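2-aminomuconate 6-semialdehyde dehydrogenase (Burkholderia cenocepacia, PDB 4U3W) probably catalyses the NAD-dependent oxidation of 2-aminomuconate 6-semialdehyde to 2-aminomuconate, as a member of the aldehyde dehydrogenase family. Local coordinates at residues 69-74 and 190-195; 156-161 and 495-500; 241-246 and 265-270. All blocks are in the same frame, centred on the assembly; numbering follows the deposited sequence.

Contact 1. Residues 69-74 and 190-195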
loop_
_atom_site.group_PDB
_atom_site.type_symbol
_atom_site.label_atom_id
_atom_site.label_comp_id
_atom_site.label_asym_id
_atom_site.label_seq_id
_atom_site.Cartn_x
_atom_site.Cartn_y
_atom_site.Cartn_z
ATOM N N HIS A 69 3.396 22.659 -24.336
ATOM C CA HIS A 69 2.015 22.227 -24.535
ATOM C C HIS A 69 1.791 21.475 -25.835
ATOM O O HIS A 69 1.041 20.474 -25.870
ATOM C CB HIS A 69 1.049 23.410 -24.445
ATOM C CG HIS A 69 0.507 23.585 -23.063
ATOM N ND1 HIS A 69 -0.358 22.679 -22.487
ATOM C CD2 HIS A 69 0.773 24.507 -22.108
ATOM C CE1 HIS A 69 -0.631 23.053 -21.249
ATOM N NE2 HIS A 69 0.040 24.160 -20.994
ATOM N N ALA A 70 2.424 21.941 -26.908
ATOM C CA ALA A 70 2.320 21.224 -28.180
ATOM C C ALA A 70 2.950 19.815 -28.075
ATOM O O ALA A 70 2.433 18.855 -28.632
ATOM C CB ALA A 70 2.968 22.037 -29.309
ATOM N N ALA A 71 4.059 19.700 -27.348
ATOM C CA ALA A 71 4.751 18.412 -27.181
ATOM C C ALA A 71 3.919 17.391 -26.386
ATOM O O ALA A 71 3.978 16.168 -26.632
ATOM C CB ALA A 71 6.152 18.654 -26.510
ATOM N N GLN A 72 3.138 17.871 -25.423
ATOM C CA GLN A 72 2.157 17.002 -24.777
ATOM C C GLN A 72 1.245 16.292 -25.816
ATOM O O GLN A 72 1.158 15.052 -25.879
ATOM C CB GLN A 72 1.277 17.821 -23.821
ATOM C CG GLN A 72 1.895 18.078 -22.473
ATOM C CD GLN A 72 1.973 16.793 -21.601
ATOM O OE1 GLN A 72 0.984 16.359 -21.052
ATOM N NE2 GLN A 72 3.178 16.222 -21.463
ATOM N N LYS A 73 0.595 17.089 -26.654
ATOM C CA LYS A 73 -0.356 16.549 -27.609
ATOM C C LYS A 73 0.346 15.809 -28.753
ATOM O O LYS A 73 -0.246 14.948 -29.381
ATOM C CB LYS A 73 -1.250 17.679 -28.157
ATOM C CG LYS A 73 -1.843 18.535 -27.044
ATOM C CD LYS A 73 -2.671 19.692 -27.566
ATOM C CE LYS A 73 -2.384 20.965 -26.745
ATOM N NZ LYS A 73 -2.917 22.220 -27.362
ATOM N N ALA A 74 1.599 16.142 -29.046
ATOM C CA ALA A 74 2.284 15.452 -30.129
ATOM C C ALA A 74 2.685 14.034 -29.719
ATOM O O ALA A 74 3.250 13.292 -30.529
ATOM C CB ALA A 74 3.499 16.213 -30.586
ATOM N N GLY A 190 5.381 11.811 -17.318
ATOM C CA GLY A 190 4.881 12.071 -18.652
ATOM C C GLY A 190 4.559 13.526 -18.875
ATOM O O GLY A 190 3.862 13.854 -19.851
ATOM N N ASN A 191 5.033 14.406 -17.977
ATOM C CA ASN A 191 4.879 15.864 -18.221
ATOM C C ASN A 191 5.917 16.416 -19.167
ATOM O O ASN A 191 7.009 15.841 -19.293
ATOM C CB ASN A 191 4.997 16.674 -16.928
ATOM C CG ASN A 191 4.039 16.225 -15.872
ATOM O OD1 ASN A 191 2.853 16.579 -15.914
ATOM N ND2 ASN A 191 4.539 15.439 -14.885
ATOM N N CYS A 192 5.626 17.577 -19.773
ATOM C CA CYS A 192 6.684 18.375 -20.335
ATOM C C CYS A 192 7.150 19.408 -19.296
ATOM O O CYS A 192 6.455 19.703 -18.320
ATOM C CB CYS A 192 6.211 19.102 -21.630
ATOM S SG CYS A 192 5.740 17.799 -22.883
ATOM N N VAL A 193 8.315 19.995 -19.530
ATOM C CA VAL A 193 8.974 20.824 -18.517
ATOM C C VAL A 193 9.461 22.174 -19.131
ATOM O O VAL A 193 10.017 22.179 -20.216
ATOM C CB VAL A 193 10.177 20.039 -17.917
ATOM C CG1 VAL A 193 11.191 20.950 -17.266
ATOM C CG2 VAL A 193 9.696 18.906 -16.947
ATOM N N VAL A 194 9.282 23.271 -18.411
ATOM C CA VAL A 194 9.924 24.536 -18.685
ATOM C C VAL A 194 10.670 24.892 -17.404
ATOM O O VAL A 194 10.045 25.097 -16.358
ATOM C CB VAL A 194 8.927 25.660 -19.022
ATOM C CG1 VAL A 194 9.692 27.044 -19.191
ATOM C CG2 VAL A 194 8.160 25.314 -20.285
ATOM N N ALA A 195 11.999 24.904 -17.491
ATOM C CA ALA A 195 12.817 24.978 -16.303
ATOM C C ALA A 195 13.744 26.176 -16.335
ATOM O O ALA A 195 14.452 26.390 -17.306
ATOM C CB ALA A 195 13.650 23.701 -16.144
#
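Both N-H groups of the Gln-72 side-chain amide are spent on the segment 190-195, which meets the helix with a carbonyl and a thiol. NE2 of Gln-72 lies 2.9 Å from O of Gly-190 in a nearly straight bond (169° at the hydrogen) that arrives on a lone pair of that carbonyl. Its second N-H is directed at the sulfur, with NE2 of Gln-72 3.3 Å from SG of Cys-192 at 172°. Both acceptors sit within a few degrees of the amide plane, so the pair of bonds fixes the rotation of the group. A bend at chi2 (-71°) brings the amide there from a CB that does not face the strand. Gly-190 itself, at positive phi, is the C-prime residue of a Schellman motif closing helix 175-188, and the chain then enters strand 192-196 of the sheet that helix 58-76 packs against. The Cys-192 side chain points at that helix, where its SG also touches CB of Ala-71 at 3.7 Å. The CB of Asn-191 points away from the helix, and its amide is satisfied by other parts of the chain: ND2 donates to the carbonyls of Tyr-494 and Ala-186, and OD1 accepts from the backbone N of Gly-164.

Contact 2. Residues 156-161 and 495-500. With MG (magnesium ion), chain E.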
loop_
_atom_site.group_PDB
_atom_site.type_symbol
_atom_site.label_atom_id
_atom_site.label_comp_id
_atom_site.label_asym_id
_atom_site.label_seq_id
_atom_site.Cartn_x
_atom_site.Cartn_y
_atom_site.Cartn_z
ATOM N N ASN A 156 -14.232 0.838 -9.037
ATOM C CA ASN A 156 -13.463 2.071 -9.105
ATOM C C ASN A 156 -12.015 1.746 -9.325
ATOM O O ASN A 156 -11.480 0.858 -8.651
ATOM C CB ASN A 156 -13.546 2.888 -7.801
ATOM C CG ASN A 156 -14.964 3.205 -7.372
ATOM O OD1 ASN A 156 -15.475 4.333 -7.611
ATOM N ND2 ASN A 156 -15.609 2.242 -6.691
ATOM N N TYR A 157 -11.349 2.430 -10.244
ATOM C CA TYR A 157 -9.909 2.358 -10.182
ATOM C C TYR A 157 -9.265 3.731 -10.424
ATOM O O TYR A 157 -9.835 4.601 -11.137
ATOM C CB TYR A 157 -9.381 1.320 -11.169
ATOM C CG TYR A 157 -9.906 1.561 -12.576
ATOM C CD1 TYR A 157 -11.076 0.947 -13.024
ATOM C CD2 TYR A 157 -9.204 2.356 -13.444
ATOM C CE1 TYR A 157 -11.580 1.211 -14.346
ATOM C CE2 TYR A 157 -9.677 2.606 -14.797
ATOM C CZ TYR A 157 -10.854 2.009 -15.223
ATOM O OH TYR A 157 -11.272 2.266 -16.536
ATOM N N VAL A 158 -8.092 3.929 -9.819
ATOM C CA VAL A 158 -7.475 5.237 -9.852
ATOM C C VAL A 158 -6.356 5.317 -10.873
ATOM O O VAL A 158 -5.391 4.583 -10.765
ATOM C CB VAL A 158 -6.926 5.629 -8.470
ATOM C CG1 VAL A 158 -6.293 7.044 -8.569
ATOM C CG2 VAL A 158 -8.073 5.613 -7.483
ATOM N N THR A 159 -6.531 6.153 -11.909
ATOM C CA THR A 159 -5.531 6.324 -12.959
ATOM C C THR A 159 -4.736 7.615 -12.720
ATOM O O THR A 159 -5.168 8.491 -11.973
ATOM C CB THR A 159 -6.160 6.401 -14.361
ATOM O OG1 THR A 159 -6.898 7.635 -14.501
ATOM C CG2 THR A 159 -7.092 5.205 -14.600
ATOM N N ARG A 160 -3.553 7.719 -13.328
ATOM C CA ARG A 160 -2.706 8.925 -13.223
ATOM C C ARG A 160 -2.398 9.311 -14.647
ATOM O O ARG A 160 -2.166 8.430 -15.497
ATOM C CB ARG A 160 -1.424 8.645 -12.442
ATOM C CG ARG A 160 -1.603 8.360 -10.938
ATOM C CD ARG A 160 -0.213 8.483 -10.281
ATOM N NE ARG A 160 -0.136 8.104 -8.872
ATOM C CZ ARG A 160 0.549 7.044 -8.418
ATOM N NH1 ARG A 160 1.207 6.260 -9.267
ATOM N NH2 ARG A 160 0.579 6.751 -7.114
ATOM N N LYS A 161 -2.488 10.600 -14.957
ATOM C CA LYS A 161 -2.025 11.067 -16.229
ATOM C C LYS A 161 -1.139 12.300 -15.885
ATOM O O LYS A 161 -1.211 12.818 -14.763
ATOM C CB LYS A 161 -3.220 11.403 -17.203
ATOM C CG LYS A 161 -4.226 12.449 -16.700
ATOM C CD LYS A 161 -5.322 12.912 -17.793
ATOM C CE LYS A 161 -6.344 11.802 -18.053
ATOM N NZ LYS A 161 -7.064 11.406 -16.812
ATOM N N SER A 495 1.246 14.160 -11.260
ATOM C CA SER A 495 0.131 13.560 -12.004
ATOM C C SER A 495 -1.234 14.118 -11.593
ATOM O O SER A 495 -1.419 14.475 -10.423
ATOM C CB SER A 495 0.073 12.034 -11.796
ATOM O OG SER A 495 1.176 11.413 -12.391
ATOM N N GLU A 496 -2.203 14.095 -12.516
ATOM C CA GLU A 496 -3.595 14.256 -12.082
ATOM C C GLU A 496 -4.154 12.838 -11.811
ATOM O O GLU A 496 -4.051 11.967 -12.678
ATOM C CB GLU A 496 -4.473 14.983 -13.120
ATOM C CG GLU A 496 -4.433 16.580 -13.052
ATOM C CD GLU A 496 -4.904 17.253 -11.700
ATOM O OE1 GLU A 496 -5.470 16.623 -10.809
ATOM O OE2 GLU A 496 -4.687 18.465 -11.540
ATOM N N LEU A 497 -4.696 12.626 -10.610
ATOM C CA LEU A 497 -5.399 11.381 -10.261
ATOM C C LEU A 497 -6.806 11.457 -10.826
ATOM O O LEU A 497 -7.484 12.473 -10.622
ATOM C CB LEU A 497 -5.505 11.190 -8.758
ATOM C CG LEU A 497 -4.302 10.566 -8.079
ATOM C CD1 LEU A 497 -3.041 11.381 -8.383
ATOM C CD2 LEU A 497 -4.561 10.403 -6.562
ATOM N N THR A 498 -7.247 10.389 -11.477
ATOM C CA THR A 498 -8.641 10.292 -11.870
ATOM C C THR A 498 -9.217 9.005 -11.301
ATOM O O THR A 498 -8.630 7.946 -11.481
ATOM C CB THR A 498 -8.836 10.296 -13.413
ATOM O OG1 THR A 498 -8.320 11.511 -13.959
ATOM C CG2 THR A 498 -10.402 10.151 -13.803
ATOM N N ASN A 499 -10.307 9.121 -10.568
ATOM C CA ASN A 499 -11.063 7.949 -10.156
ATOM C C ASN A 499 -12.098 7.619 -11.256
ATOM O O ASN A 499 -12.930 8.472 -11.587
ATOM C CB ASN A 499 -11.737 8.189 -8.805
ATOM C CG ASN A 499 -12.407 6.924 -8.255
ATOM O OD1 ASN A 499 -11.748 5.906 -8.027
ATOM N ND2 ASN A 499 -13.719 6.979 -8.063
ATOM N N VAL A 500 -11.965 6.448 -11.872
ATOM C CA VAL A 500 -12.891 5.970 -12.887
ATOM C C VAL A 500 -13.848 4.970 -12.217
ATOM O O VAL A 500 -13.392 3.949 -11.652
ATOM C CB VAL A 500 -12.187 5.312 -14.077
ATOM C CG1 VAL A 500 -13.207 4.658 -15.056
ATOM C CG2 VAL A 500 -11.216 6.276 -14.763
HETATM MG MG MG E . -1.647 15.137 -8.558
HETATM O O HOH W 1 -4.155 15.183 -8.923
HETATM O O HOH W 2 -0.816 17.215 -8.166
#
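Six backbone hydrogen bonds tie strand 156-161 to strand 495-500, two in each of the pairs Tyr-157/Val-500, Thr-159/Thr-498 and Lys-161/Glu-496. The bond from N of Thr-159 to O of Thr-498 measures 2.8 Å and lies in the carbonyl plane, whereas the return bond, from N of Thr-498, reaches O of Thr-159 from above its plane. At the strand start, O of Ser-495 binds the magnesium ion at 2.0 Å, together with O of Asp-492 and two waters. One of these waters also donates to OE1 of Glu-496 and accepts from N of Leu-497, while OE1 forms a salt bridge with Arg-484 of the second subunit. The strand axes run at 154°, an antiparallel pair in a sheet that continues across the subunit interface through a parallel ladder at Asn-499 and Val-500, consistent with the oligomerisation role of this region in aldehyde dehydrogenases. Asn-499 ND2 donates to a lone pair of Asn-156 OD1 at 3.2 Å, their amide planes only 12° apart; ND2 of Asn-156 is hydrogen-bonded to OG1 of Thr-146, and OD1 of Asn-499 is buried without a partner. On the face bearing Tyr-157, CB of Val-500 sits over the ring, 4.0 Å from its centroid, in a CH-pi contact, and Tyr-143 of the third subunit stacks on that ring. Beside Asn-499, CG1 of Val-158 meets CG of Leu-497 at 4.1 Å.

Contact 3. Residues 241-246 and 265-270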
loop_
_atom_site.group_PDB
_atom_site.type_symbol
_atom_site.label_atom_id
_atom_site.label_comp_id
_atom_site.label_asym_id
_atom_site.label_seq_id
_atom_site.Cartn_x
_atom_site.Cartn_y
_atom_site.Cartn_z
ATOM N N PRO A 241 -0.472 31.619 -17.851
ATOM C CA PRO A 241 -1.733 30.916 -17.615
ATOM C C PRO A 241 -1.775 29.477 -18.164
ATOM O O PRO A 241 -2.721 28.771 -17.868
ATOM C CB PRO A 241 -2.765 31.806 -18.311
ATOM C CG PRO A 241 -1.992 32.586 -19.323
ATOM C CD PRO A 241 -0.588 32.701 -18.850
ATOM N N ASP A 242 -0.808 29.065 -18.979
ATOM C CA ASP A 242 -0.880 27.732 -19.556
ATOM C C ASP A 242 0.065 26.705 -18.891
ATOM O O ASP A 242 0.208 25.562 -19.390
ATOM C CB ASP A 242 -0.580 27.824 -21.045
ATOM C CG ASP A 242 -1.617 28.675 -21.786
ATOM O OD1 ASP A 242 -2.800 28.651 -21.396
ATOM O OD2 ASP A 242 -1.211 29.418 -22.691
ATOM N N ILE A 243 0.750 27.087 -17.811
ATOM C CA ILE A 243 1.504 26.070 -17.066
ATOM C C ILE A 243 0.519 25.344 -16.189
ATOM O O ILE A 243 -0.539 25.873 -15.855
ATOM C CB ILE A 243 2.615 26.634 -16.143
ATOM C CG1 ILE A 243 1.986 27.672 -15.231
ATOM C CG2 ILE A 243 3.749 27.195 -16.951
ATOM C CD1 ILE A 243 2.724 27.920 -13.983
ATOM N N SER A 244 0.857 24.129 -15.799
ATOM C CA SER A 244 -0.052 23.335 -14.966
ATOM C C SER A 244 0.341 23.369 -13.473
ATOM O O SER A 244 -0.475 23.140 -12.588
ATOM C CB SER A 244 -0.038 21.875 -15.441
ATOM O OG SER A 244 -0.234 21.819 -16.837
ATOM N N ALA A 245 1.608 23.621 -13.209
ATOM C CA ALA A 245 2.122 23.533 -11.838
ATOM C C ALA A 245 3.422 24.292 -11.762
ATOM O O ALA A 245 4.080 24.445 -12.796
ATOM C CB ALA A 245 2.378 22.077 -11.436
ATOM N N ILE A 246 3.805 24.713 -10.547
ATOM C CA ILE A 246 5.119 25.291 -10.302
ATOM C C ILE A 246 5.758 24.464 -9.166
ATOM O O ILE A 246 5.118 24.264 -8.138
ATOM C CB ILE A 246 5.070 26.749 -9.841
ATOM C CG1 ILE A 246 4.586 27.656 -10.967
ATOM C CG2 ILE A 246 6.479 27.250 -9.417
ATOM C CD1 ILE A 246 5.638 27.764 -12.110
ATOM N N GLY A 265 -4.984 31.061 -11.752
ATOM C CA GLY A 265 -5.125 29.803 -12.466
ATOM C C GLY A 265 -5.266 28.562 -11.564
ATOM O O GLY A 265 -5.537 27.474 -12.062
ATOM N N VAL A 266 -5.193 28.749 -10.248
ATOM C CA VAL A 266 -5.257 27.645 -9.291
ATOM C C VAL A 266 -4.266 26.544 -9.704
ATOM O O VAL A 266 -4.606 25.370 -9.780
ATOM C CB VAL A 266 -6.706 27.031 -9.163
ATOM C CG1 VAL A 266 -6.835 26.313 -7.801
ATOM C CG2 VAL A 266 -7.784 28.092 -9.299
ATOM N N LYS A 267 -3.036 26.947 -9.967
ATOM C CA LYS A 267 -2.020 25.998 -10.392
ATOM C C LYS A 267 -1.587 25.175 -9.213
ATOM O O LYS A 267 -1.521 25.668 -8.083
ATOM C CB LYS A 267 -0.793 26.696 -10.993
ATOM C CG LYS A 267 -1.166 27.683 -12.116
ATOM C CD LYS A 267 -2.000 27.013 -13.221
ATOM C CE LYS A 267 -2.235 27.962 -14.415
ATOM N NZ LYS A 267 -2.968 27.282 -15.546
ATOM N N GLU A 268 -1.233 23.928 -9.474
ATOM C CA GLU A 268 -0.562 23.165 -8.425
ATOM C C GLU A 268 0.772 23.795 -8.057
ATOM O O GLU A 268 1.426 24.460 -8.879
ATOM C CB GLU A 268 -0.355 21.719 -8.865
ATOM C CG GLU A 268 -1.473 20.811 -8.409
ATOM C CD GLU A 268 -1.310 20.506 -6.924
ATOM O OE1 GLU A 268 -0.570 21.274 -6.248
ATOM O OE2 GLU A 268 -1.888 19.511 -6.447
ATOM N N VAL A 269 1.146 23.624 -6.799
ATOM C CA VAL A 269 2.409 24.118 -6.288
ATOM C C VAL A 269 3.063 23.081 -5.381
ATOM O O VAL A 269 2.383 22.420 -4.588
ATOM C CB VAL A 269 2.240 25.443 -5.482
ATOM C CG1 VAL A 269 2.062 26.670 -6.416
ATOM C CG2 VAL A 269 1.065 25.332 -4.527
ATOM N N SER A 270 4.375 22.979 -5.501
ATOM C CA SER A 270 5.193 22.207 -4.568
ATOM C C SER A 270 6.386 23.052 -4.134
ATOM O O SER A 270 7.222 23.448 -4.963
ATOM C CB SER A 270 5.648 20.872 -5.203
ATOM O OG SER A 270 6.375 20.045 -4.245
#
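The ammonium group of Lys-267 is gripped by two main-chain carbonyls of the turn before strand 245-249. Its NZ stands 2.8 Å from O of Pro-241, approaching from above that carbonyl plane, and 2.8 Å from O of Ile-243, nearly along the C=O axis. The chain bends at chi2 (-55°) and then runs extended to NZ, which carries CD and CE across the Ile-243 carbonyl. Beyond the lysine the segments become parallel strands: N of Ile-246 donates to O of Glu-268 at 2.9 Å, and N of Ser-270 to O of Ile-246 at 3.0 Å. The bond from N of Glu-268 to O of Ser-244 is weak. On one face CB of Ala-245 rests 3.8 Å from CB of Glu-268. Strand 245-249, helix 252-261 and strand 268-272 form a beta-alpha-beta unit, so the contact lies where its two strands begin. Further out, Ser-244 OG is hydrogen-bonded to the backbone of Val-165 and Leu-163, which positions the turn. OE1 of Glu-268 accepts from N of Val-269 through its anti lone pair. The Asp-242 carboxylate is engaged through OD2 by NE2 of Gln-66, and its OD1 stands 6.0 Å from NZ of Lys-267, out of contact. With two carbonyl oxygens around it, Lys-267 probably stays protonated.

All three contacts reach one mixed sheet, through different neighbours of strand 153-169: strand 192-196 for contact 1, strand 495-503 for contact 2 and strand 245-249 for contact 3. Contact 1 is buried within a single subunit and depends on a side-chain amide between helix and strand. Contact 2 is also largely buried, but partly by other subunits, and is a backbone ladder with a metal ion at one end. Contact 3, partly buried, joins parallel strands and adds a lysine bound to carbonyls. Contacts 1 and 3 touch, with His-69 NE2 close to O of Asp-242 in a probable hydrogen bond; contact 2 stays about 5 Å from either at nearest atoms.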